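TRNA (guanine(26)-N(2))-dimethyltransferase (Pyrococcus horikoshii, PDB 2EJU) probably transfers two methyl groups from S-adenosyl-L-methionine to the N2 atom of a single guanine in a number of tRNAs. Local coordinates at residues Tyr350-Thr355 with Ile362-Pro367; Val195-Leu200 with His225-Phe230; Lys12-Lys17 with Lys88-Leu93. All blocks are in the same frame, centred on the assembly; numbering follows the deposited sequence.

Interaction 1: residues Tyr350-Thr355 with Ile362-Pro367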
loop_
_atom_site.group_PDB
_atom_site.type_symbol
_atom_site.label_atom_id
_atom_site.label_comp_id
_atom_site.label_asym_id
_atom_site.label_seq_id
_atom_site.Cartn_x
_atom_site.Cartn_y
_atom_site.Cartn_z
ATOM N N TYR A 350 -12.246 -7.526 26.555
ATOM C CA TYR A 350 -11.138 -7.331 25.626
ATOM C C TYR A 350 -11.581 -6.765 24.286
ATOM O O TYR A 350 -12.686 -7.029 23.813
ATOM C CB TYR A 350 -10.394 -8.647 25.365
ATOM C CG TYR A 350 -9.685 -9.211 26.570
ATOM C CD1 TYR A 350 -10.300 -10.165 27.379
ATOM C CD2 TYR A 350 -8.408 -8.767 26.922
ATOM C CE1 TYR A 350 -9.662 -10.665 28.512
ATOM C CE2 TYR A 350 -7.762 -9.258 28.051
ATOM C CZ TYR A 350 -8.393 -10.204 28.843
ATOM O OH TYR A 350 -7.776 -10.679 29.978
ATOM N N GLU A 351 -10.700 -5.979 23.680
ATOM C CA GLU A 351 -10.963 -5.402 22.376
ATOM C C GLU A 351 -10.766 -6.537 21.380
ATOM O O GLU A 351 -9.808 -7.304 21.494
ATOM C CB GLU A 351 -9.963 -4.287 22.090
ATOM C CG GLU A 351 -10.147 -3.037 22.939
ATOM C CD GLU A 351 -8.903 -2.168 22.957
ATOM O OE1 GLU A 351 -7.916 -2.547 23.627
ATOM O OE2 GLU A 351 -8.902 -1.115 22.290
ATOM N N ALA A 352 -11.671 -6.658 20.418
ATOM C CA ALA A 352 -11.560 -7.709 19.415
ATOM C C ALA A 352 -12.339 -7.341 18.162
ATOM O O ALA A 352 -13.493 -6.917 18.238
ATOM C CB ALA A 352 -12.065 -9.026 19.980
ATOM N N THR A 353 -11.702 -7.496 17.008
ATOM C CA THR A 353 -12.341 -7.176 15.736
ATOM C C THR A 353 -11.869 -8.142 14.666
ATOM O O THR A 353 -10.909 -8.892 14.862
ATOM C CB THR A 353 -11.966 -5.758 15.242
ATOM O OG1 THR A 353 -10.591 -5.747 14.830
ATOM C CG2 THR A 353 -12.157 -4.728 16.349
ATOM N N ARG A 354 -12.551 -8.121 13.529
ATOM C CA ARG A 354 -12.152 -8.951 12.410
ATOM C C ARG A 354 -11.018 -8.153 11.772
ATOM O O ARG A 354 -10.759 -7.014 12.172
ATOM C CB ARG A 354 -13.306 -9.105 11.419
ATOM C CG ARG A 354 -14.492 -9.878 11.958
ATOM C CD ARG A 354 -15.719 -9.672 11.091
ATOM N NE ARG A 354 -16.874 -10.403 11.610
ATOM C CZ ARG A 354 -17.080 -11.703 11.429
ATOM N NH1 ARG A 354 -18.154 -12.281 11.945
ATOM N NH2 ARG A 354 -16.221 -12.422 10.717
ATOM N N THR A 355 -10.337 -8.748 10.799
ATOM C CA THR A 355 -9.249 -8.067 10.097
ATOM C C THR A 355 -9.292 -8.378 8.606
ATOM O O THR A 355 -9.611 -9.495 8.208
ATOM C CB THR A 355 -7.859 -8.482 10.638
ATOM O OG1 THR A 355 -6.839 -7.921 9.798
ATOM C CG2 THR A 355 -7.717 -10.001 10.660
ATOM N N ILE A 362 -8.513 -12.811 13.874
ATOM C CA ILE A 362 -9.099 -11.937 14.875
ATOM C C ILE A 362 -8.023 -11.100 15.561
ATOM O O ILE A 362 -7.058 -11.636 16.109
ATOM C CB ILE A 362 -9.856 -12.729 15.961
ATOM C CG1 ILE A 362 -11.077 -13.420 15.358
ATOM C CG2 ILE A 362 -10.299 -11.786 17.076
ATOM C CD1 ILE A 362 -11.777 -14.347 16.325
ATOM N N LYS A 363 -8.208 -9.785 15.502
ATOM C CA LYS A 363 -7.317 -8.817 16.133
ATOM C C LYS A 363 -7.844 -8.652 17.553
ATOM O O LYS A 363 -9.038 -8.409 17.745
ATOM C CB LYS A 363 -7.411 -7.470 15.415
ATOM C CG LYS A 363 -6.753 -7.421 14.049
ATOM C CD LYS A 363 -5.280 -7.140 14.182
ATOM C CE LYS A 363 -4.627 -6.886 12.833
ATOM N NZ LYS A 363 -3.163 -6.679 13.011
ATOM N N THR A 364 -6.972 -8.780 18.543
ATOM C CA THR A 364 -7.415 -8.630 19.921
ATOM C C THR A 364 -6.301 -8.224 20.876
ATOM O O THR A 364 -5.118 -8.476 20.621
ATOM C CB THR A 364 -8.057 -9.933 20.445
ATOM O OG1 THR A 364 -8.563 -9.724 21.768
ATOM C CG2 THR A 364 -7.033 -11.064 20.473
ATOM N N SER A 365 -6.693 -7.591 21.979
ATOM C CA SER A 365 -5.750 -7.168 23.004
ATOM C C SER A 365 -5.499 -8.335 23.961
ATOM O O SER A 365 -4.533 -8.333 24.727
ATOM C CB SER A 365 -6.320 -5.977 23.783
ATOM O OG SER A 365 -7.580 -6.290 24.357
ATOM N N ALA A 366 -6.370 -9.340 23.894
ATOM C CA ALA A 366 -6.276 -10.513 24.762
ATOM C C ALA A 366 -4.989 -11.308 24.587
ATOM O O ALA A 366 -4.495 -11.463 23.477
ATOM C CB ALA A 366 -7.475 -11.434 24.527
ATOM N N PRO A 367 -4.428 -11.819 25.694
ATOM C CA PRO A 367 -3.195 -12.607 25.627
ATOM C C PRO A 367 -3.517 -13.914 24.908
ATOM O O PRO A 367 -4.660 -14.363 24.914
ATOM C CB PRO A 367 -2.848 -12.844 27.097
ATOM C CG PRO A 367 -3.498 -11.691 27.804
ATOM C CD PRO A 367 -4.816 -11.576 27.092
HETATM O O HOH W 1 -8.642 -4.346 25.873
#

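Interaction 2: residues Val195-Leu200 with His225-Phe230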
loop_
_atom_site.group_PDB
_atom_site.type_symbol
_atom_site.label_atom_id
_atom_site.label_comp_id
_atom_site.label_asym_id
_atom_site.label_seq_id
_atom_site.Cartn_x
_atom_site.Cartn_y
_atom_site.Cartn_z
ATOM N N VAL A 195 2.539 -9.702 7.940
ATOM C CA VAL A 195 3.992 -9.629 8.056
ATOM C C VAL A 195 4.562 -9.039 6.773
ATOM O O VAL A 195 5.431 -8.170 6.819
ATOM C CB VAL A 195 4.601 -11.010 8.335
ATOM C CG1 VAL A 195 6.121 -10.939 8.291
ATOM C CG2 VAL A 195 4.157 -11.489 9.719
ATOM N N GLY A 196 4.048 -9.497 5.633
ATOM C CA GLY A 196 4.496 -8.972 4.357
ATOM C C GLY A 196 4.233 -7.474 4.257
ATOM O O GLY A 196 5.065 -6.727 3.738
ATOM N N THR A 197 3.077 -7.034 4.751
ATOM C CA THR A 197 2.725 -5.619 4.716
ATOM C C THR A 197 3.659 -4.838 5.638
ATOM O O THR A 197 4.059 -3.723 5.320
ATOM C CB THR A 197 1.258 -5.372 5.174
ATOM O OG1 THR A 197 0.351 -6.065 4.306
ATOM C CG2 THR A 197 0.926 -3.886 5.139
ATOM N N ARG A 198 4.007 -5.435 6.776
ATOM C CA ARG A 198 4.893 -4.775 7.729
ATOM C C ARG A 198 6.333 -4.775 7.247
ATOM O O ARG A 198 7.112 -3.893 7.610
ATOM C CB ARG A 198 4.773 -5.423 9.111
ATOM C CG ARG A 198 3.485 -5.016 9.820
ATOM C CD ARG A 198 3.309 -5.680 11.184
ATOM N NE ARG A 198 1.996 -5.358 11.748
ATOM C CZ ARG A 198 1.711 -4.244 12.421
ATOM N NH1 ARG A 198 0.482 -4.049 12.882
ATOM N NH2 ARG A 198 2.658 -3.337 12.656
ATOM N N ILE A 199 6.683 -5.762 6.425
ATOM C CA ILE A 199 8.023 -5.820 5.856
ATOM C C ILE A 199 8.141 -4.672 4.856
ATOM O O ILE A 199 9.164 -3.993 4.798
ATOM C CB ILE A 199 8.285 -7.156 5.113
ATOM C CG1 ILE A 199 8.555 -8.265 6.129
ATOM C CG2 ILE A 199 9.487 -7.011 4.164
ATOM C CD1 ILE A 199 8.616 -9.650 5.520
ATOM N N LEU A 200 7.085 -4.446 4.078
ATOM C CA LEU A 200 7.093 -3.368 3.090
ATOM C C LEU A 200 7.223 -1.998 3.760
ATOM O O LEU A 200 8.019 -1.160 3.335
ATOM C CB LEU A 200 5.816 -3.405 2.242
ATOM C CG LEU A 200 5.688 -2.369 1.113
ATOM C CD1 LEU A 200 6.787 -2.574 0.086
ATOM C CD2 LEU A 200 4.318 -2.498 0.449
ATOM N N HIS A 225 -3.740 -10.444 -3.088
ATOM C CA HIS A 225 -2.353 -10.745 -3.397
ATOM C C HIS A 225 -1.439 -9.593 -3.797
ATOM O O HIS A 225 -0.500 -9.777 -4.570
ATOM C CB HIS A 225 -2.309 -11.847 -4.455
ATOM C CG HIS A 225 -2.945 -13.121 -4.000
ATOM N ND1 HIS A 225 -2.421 -13.888 -2.981
ATOM C CD2 HIS A 225 -4.096 -13.727 -4.376
ATOM C CE1 HIS A 225 -3.224 -14.911 -2.747
ATOM N NE2 HIS A 225 -4.248 -14.835 -3.578
ATOM N N TYR A 226 -1.721 -8.403 -3.284
ATOM C CA TYR A 226 -0.857 -7.266 -3.538
ATOM C C TYR A 226 -0.791 -6.473 -2.242
ATOM O O TYR A 226 -1.727 -6.494 -1.440
ATOM C CB TYR A 226 -1.344 -6.414 -4.729
ATOM C CG TYR A 226 -2.560 -5.535 -4.522
ATOM C CD1 TYR A 226 -2.487 -4.368 -3.764
ATOM C CD2 TYR A 226 -3.777 -5.848 -5.137
ATOM C CE1 TYR A 226 -3.596 -3.525 -3.624
ATOM C CE2 TYR A 226 -4.892 -5.017 -5.003
ATOM C CZ TYR A 226 -4.795 -3.855 -4.244
ATOM O OH TYR A 226 -5.895 -3.029 -4.105
ATOM N N PHE A 227 0.335 -5.815 -2.018
ATOM C CA PHE A 227 0.532 -5.039 -0.808
ATOM C C PHE A 227 0.610 -3.567 -1.152
ATOM O O PHE A 227 1.228 -3.186 -2.147
ATOM C CB PHE A 227 1.810 -5.498 -0.107
ATOM C CG PHE A 227 1.817 -6.960 0.230
ATOM C CD1 PHE A 227 1.974 -7.920 -0.769
ATOM C CD2 PHE A 227 1.640 -7.380 1.543
ATOM C CE1 PHE A 227 1.954 -9.277 -0.460
ATOM C CE2 PHE A 227 1.619 -8.729 1.861
ATOM C CZ PHE A 227 1.776 -9.682 0.863
ATOM N N ARG A 228 -0.031 -2.754 -0.321
ATOM C CA ARG A 228 -0.090 -1.313 -0.515
ATOM C C ARG A 228 0.310 -0.587 0.764
ATOM O O ARG A 228 -0.070 -0.988 1.858
ATOM C CB ARG A 228 -1.518 -0.900 -0.881
ATOM C CG ARG A 228 -1.711 -0.310 -2.263
ATOM C CD ARG A 228 -0.889 0.944 -2.477
ATOM N NE ARG A 228 -1.587 1.898 -3.335
ATOM C CZ ARG A 228 -0.985 2.754 -4.154
ATOM N NH1 ARG A 228 0.338 2.778 -4.246
ATOM N NH2 ARG A 228 -1.713 3.603 -4.872
ATOM N N ALA A 229 1.060 0.494 0.615
ATOM C CA ALA A 229 1.482 1.278 1.763
ATOM C C ALA A 229 1.559 2.760 1.408
ATOM O O ALA A 229 2.224 3.139 0.439
ATOM C CB ALA A 229 2.845 0.786 2.262
ATOM N N PHE A 230 0.863 3.588 2.186
ATOM C CA PHE A 230 0.888 5.035 1.993
ATOM C C PHE A 230 1.574 5.605 3.232
ATOM O O PHE A 230 1.115 5.388 4.353
ATOM C CB PHE A 230 -0.525 5.626 1.910
ATOM C CG PHE A 230 -1.326 5.164 0.720
ATOM C CD1 PHE A 230 -2.148 4.044 0.808
ATOM C CD2 PHE A 230 -1.280 5.871 -0.479
ATOM C CE1 PHE A 230 -2.921 3.633 -0.282
ATOM C CE2 PHE A 230 -2.048 5.470 -1.578
ATOM C CZ PHE A 230 -2.871 4.348 -1.478
#

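Interaction 3: residues Lys12-Lys17 with Lys88-Leu93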
loop_
_atom_site.group_PDB
_atom_site.type_symbol
_atom_site.label_atom_id
_atom_site.label_comp_id
_atom_site.label_asym_id
_atom_site.label_seq_id
_atom_site.Cartn_x
_atom_site.Cartn_y
_atom_site.Cartn_z
ATOM N N LYS A 12 -12.281 8.044 -19.229
ATOM C CA LYS A 12 -12.628 7.243 -20.393
ATOM C C LYS A 12 -11.308 7.051 -21.127
ATOM O O LYS A 12 -10.710 8.016 -21.606
ATOM C CB LYS A 12 -13.626 7.990 -21.283
ATOM C CG LYS A 12 -15.000 8.179 -20.649
ATOM C CD LYS A 12 -15.937 8.999 -21.532
ATOM C CE LYS A 12 -16.200 8.327 -22.878
ATOM N NZ LYS A 12 -16.864 6.998 -22.738
ATOM N N ILE A 13 -10.835 5.813 -21.193
ATOM C CA ILE A 13 -9.568 5.536 -21.853
ATOM C C ILE A 13 -9.675 4.449 -22.901
ATOM O O ILE A 13 -10.644 3.696 -22.950
ATOM C CB ILE A 13 -8.485 5.080 -20.849
ATOM C CG1 ILE A 13 -8.901 3.750 -20.219
ATOM C CG2 ILE A 13 -8.273 6.142 -19.780
ATOM C CD1 ILE A 13 -7.803 3.061 -19.437
ATOM N N LEU A 14 -8.649 4.376 -23.734
ATOM C CA LEU A 14 -8.572 3.373 -24.775
ATOM C C LEU A 14 -7.529 2.370 -24.311
ATOM O O LEU A 14 -6.453 2.756 -23.843
ATOM C CB LEU A 14 -8.118 4.014 -26.086
ATOM C CG LEU A 14 -9.057 5.054 -26.701
ATOM C CD1 LEU A 14 -8.324 5.852 -27.766
ATOM C CD2 LEU A 14 -10.270 4.353 -27.289
ATOM N N ILE A 15 -7.852 1.086 -24.402
ATOM C CA ILE A 15 -6.893 0.063 -24.022
ATOM C C ILE A 15 -6.708 -0.879 -25.200
ATOM O O ILE A 15 -7.639 -1.119 -25.973
ATOM C CB ILE A 15 -7.344 -0.748 -22.784
ATOM C CG1 ILE A 15 -8.582 -1.578 -23.116
ATOM C CG2 ILE A 15 -7.604 0.198 -21.615
ATOM C CD1 ILE A 15 -8.992 -2.529 -22.009
ATOM N N PRO A 16 -5.493 -1.411 -25.366
ATOM C CA PRO A 16 -5.201 -2.330 -26.465
ATOM C C PRO A 16 -6.029 -3.609 -26.391
ATOM O O PRO A 16 -6.118 -4.242 -25.338
ATOM C CB PRO A 16 -3.702 -2.582 -26.310
ATOM C CG PRO A 16 -3.486 -2.431 -24.841
ATOM C CD PRO A 16 -4.308 -1.218 -24.513
ATOM N N LYS A 17 -6.641 -3.976 -27.513
ATOM C CA LYS A 17 -7.461 -5.181 -27.583
ATOM C C LYS A 17 -6.588 -6.387 -27.919
ATOM O O LYS A 17 -5.875 -6.385 -28.921
ATOM C CB LYS A 17 -8.546 -5.018 -28.653
ATOM C CG LYS A 17 -9.612 -6.106 -28.626
ATOM C CD LYS A 17 -10.667 -5.881 -29.701
ATOM C CE LYS A 17 -10.281 -6.537 -31.018
ATOM N NZ LYS A 17 -10.357 -8.024 -30.926
ATOM N N LYS A 88 -0.614 9.766 -24.138
ATOM C CA LYS A 88 -0.940 11.044 -24.772
ATOM C C LYS A 88 -2.357 11.018 -25.350
ATOM O O LYS A 88 -3.129 11.968 -25.204
ATOM C CB LYS A 88 0.064 11.359 -25.890
ATOM C CG LYS A 88 1.480 11.687 -25.409
ATOM C CD LYS A 88 2.380 12.125 -26.563
ATOM C CE LYS A 88 2.602 10.994 -27.559
ATOM N NZ LYS A 88 3.499 11.384 -28.686
ATOM N N ARG A 89 -2.695 9.913 -26.000
ATOM C CA ARG A 89 -4.009 9.771 -26.596
ATOM C C ARG A 89 -5.111 9.771 -25.539
ATOM O O ARG A 89 -6.113 10.469 -25.675
ATOM C CB ARG A 89 -4.056 8.485 -27.418
ATOM C CG ARG A 89 -5.259 8.375 -28.318
ATOM C CD ARG A 89 -5.021 7.314 -29.370
ATOM N NE ARG A 89 -6.144 7.193 -30.292
ATOM C CZ ARG A 89 -6.197 6.302 -31.275
ATOM N NH1 ARG A 89 -5.185 5.462 -31.458
ATOM N NH2 ARG A 89 -7.258 6.248 -32.069
ATOM N N ASN A 90 -4.925 8.999 -24.474
ATOM C CA ASN A 90 -5.939 8.946 -23.434
ATOM C C ASN A 90 -6.092 10.256 -22.679
ATOM O O ASN A 90 -7.185 10.575 -22.211
ATOM C CB ASN A 90 -5.662 7.797 -22.465
ATOM C CG ASN A 90 -5.946 6.439 -23.089
ATOM O OD1 ASN A 90 -6.912 6.286 -23.835
ATOM N ND2 ASN A 90 -5.115 5.450 -22.777
ATOM N N VAL A 91 -5.011 11.022 -22.561
ATOM C CA VAL A 91 -5.097 12.301 -21.869
ATOM C C VAL A 91 -5.955 13.259 -22.684
ATOM O O VAL A 91 -6.837 13.926 -22.151
ATOM C CB VAL A 91 -3.701 12.945 -21.660
ATOM C CG1 VAL A 91 -3.861 14.408 -21.254
ATOM C CG2 VAL A 91 -2.943 12.202 -20.581
ATOM N N MET A 92 -5.706 13.320 -23.985
ATOM C CA MET A 92 -6.470 14.223 -24.834
ATOM C C MET A 92 -7.906 13.762 -25.015
ATOM O O MET A 92 -8.737 14.477 -25.573
ATOM C CB MET A 92 -5.778 14.391 -26.184
ATOM C CG MET A 92 -4.442 15.101 -26.061
ATOM S SD MET A 92 -4.506 16.415 -24.798
ATOM C CE MET A 92 -5.560 17.666 -25.619
ATOM N N LEU A 93 -8.196 12.567 -24.519
ATOM C CA LEU A 93 -9.537 12.021 -24.612
ATOM C C LEU A 93 -10.345 12.508 -23.411
ATOM O O LEU A 93 -11.575 12.437 -23.400
ATOM C CB LEU A 93 -9.469 10.492 -24.620
ATOM C CG LEU A 93 -10.726 9.741 -25.057
ATOM C CD1 LEU A 93 -11.098 10.156 -26.478
ATOM C CD2 LEU A 93 -10.475 8.238 -24.983
#

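Interaction 1: residues Tyr350-Thr355 with Ile362-Pro367
Thr364 and Ser365 meet the backbone of Glu351 at the open end of a beta hairpin. Two donors share the carbonyl oxygen of Glu351: Thr364 OG1 lies 2.7 Å from Glu351 O and Ser365 N 3.2 Å from the same atom, both tilted from the carbonyl plane. With OG1 of Thr364 anti to the backbone N (chi1 -176°), the hydroxyl can also accept from Ala366 N in an almost straight bond (165°), which makes an ST turn. A valine here would keep the branched shape but would probably leave Ala366 N without this acceptor and Glu351 O with one donor fewer. Ser365 turns OG into the position between its N and carbonyl carbon (chi1 57°), where it accepts from Glu351 N at 3.2 Å. The same OG binds a water that donates to Glu351 OE1, and it lies at the edge of the Tyr350 ring, in its plane. Over one face of that ring, offset toward the rim, sits Ala366 CB, a CH-pi contact 3.9 Å from the centroid. Farther in, Thr353 and Lys363 form a hydrogen-bonded antiparallel pair, Thr353 N to Lys363 O and Lys363 N to Thr353 O each 2.9 Å. Lys363 CG, anti to the carbonyl carbon, lies 3.7 Å from Thr355 CB; the chain then bends at the next torsion and crosses Thr355 nearly at a right angle. Its NZ goes on to Glu194 and the carbonyls of Ile318 and Leu320, while Thr355 OG1 bonds Glu315. Strand 361-364 is central in a three-stranded antiparallel sheet, between 322-323 and 352-355, in an arrangement resembling a winged helix; Ile362 packs on helices 338-347 and 368-375, and Pro367 is the N-cap residue of the latter.

Interaction 2: residues Val195-Leu200 with His225-Phe230
Helix 192-209 packs here on strand 226-235, the antiparallel strand inserted near the end of the class I methyltransferase sheet, whose core order 3-2-1-4-5-7-6 is recognisable in this chain. The short axes of helix and strand run 8.4 Å apart at 43°, and no hydrogen bond crosses between the two segments. Phe227 carries much of the contact. Its CD2 approaches Thr197 OG1 to 3.3 Å, the oxygen lying at the ring edge near its plane, and CE2 stands 3.8 Å from Gly196 C. That approach to the helix backbone depends on glycine: a beta carbon at Gly196 would fall 2.7 Å from Phe227 CE2, a clash. Thr197 holds OG1 beside its backbone N, anti to the carbonyl carbon (chi1 -61°), from where the hydroxyl bonds the carbonyl of His193 one turn earlier; the ring edge therefore meets an oxygen already satisfied within the helix. One turn on, Leu200 has CG anti to the backbone N (chi1 -178°) and extends CD2 to the strand, 3.9 Å from Phe227 CB and 4.0 Å from Ala229 CB, bridging two residues on the same strand face. Arg228, between them, points away from the helix; its NH2 forms a salt bridge with Asp136, which probably offsets the nearby charge of Arg61, a predicted S-adenosyl-L-methionine-binding residue. One face of the Arg228 guanidinium is met by Phe230 CE2. Strand 226-235 is bonded along its two edges to strands 158-164 and 213-223, and Thr197 reaches over onto Ala220 and Tyr222 of the latter. Helix 33-46 packs against Arg228 on the far face of the sheet, while beyond helix 192-209 strand 273-277 offers Val276 to Val195 and Ile199.

Interaction 3: residues Lys12-Lys17 with Lys88-Leu93
Asn90 binds the backbone of Leu14 through both ends of its side-chain amide. Its CB lies 4.1 Å from Ile13 CG2, the first apolar touch on the strand. CG, set anti to the carbonyl carbon (chi1 -72°), comes 3.6 Å from Ile13 CB. From there OD1 accepts a short, fairly straight bond from Leu14 N, 2.6 Å with 164° at the hydrogen, though the donor stands well above the amide's carbonyl plane. ND2 returns a bond to Leu14 O at 3.2 Å, arriving in the carbonyl plane on a lone pair. The same ND2 also bonds the carbonyl of Thr58, so one donor at OD1 and two acceptors at ND2 fix the rotation of the buried amide. Strand 11-15, which forms a two-stranded antiparallel hairpin with 4-8, thereby lies against helix 81-92 of the Rossmann-like methyltransferase domain, the two running nearly antiparallel where they touch. Toward the surface, Leu14 CD1 makes a van der Waals contact with Arg89 NE at 3.6 Å, its side chain running obliquely across the extended arginine. Leu14 CG meets Leu93 CD2 at 3.9 Å, an apolar pair crossing at about a right angle. Leu93 CD2 also approaches Lys12 O, 3.4 Å away. Asn94 ND2 bonds both Lys12 O and Asn90 O, and on the inner side Ile13 and Asn90 pack on Ile63 of helix 60-68.

How the interactions relate
Only interaction 2 is wholly buried, close to the centre of the chain; interactions 1 and 3 are partly buried, on opposite sides of that centre and about 46 Å apart between their own centres. Interactions 2 and 3 both belong to the Rossmann-like methyltransferase domain, yet they hold different elements: a helix on the central sheet in one, an N-terminal hairpin on a helix in the other. The core contact is largely apolar, without a crossing hydrogen bond, whereas the outer two rely on backbone polar groups, met by strand pairing and hydroxyls at 350-355/362-367 and by one amide at 12-17/88-93. Glu194, just before segment 195-200, joins Lys363 of interaction 1 to Arg198.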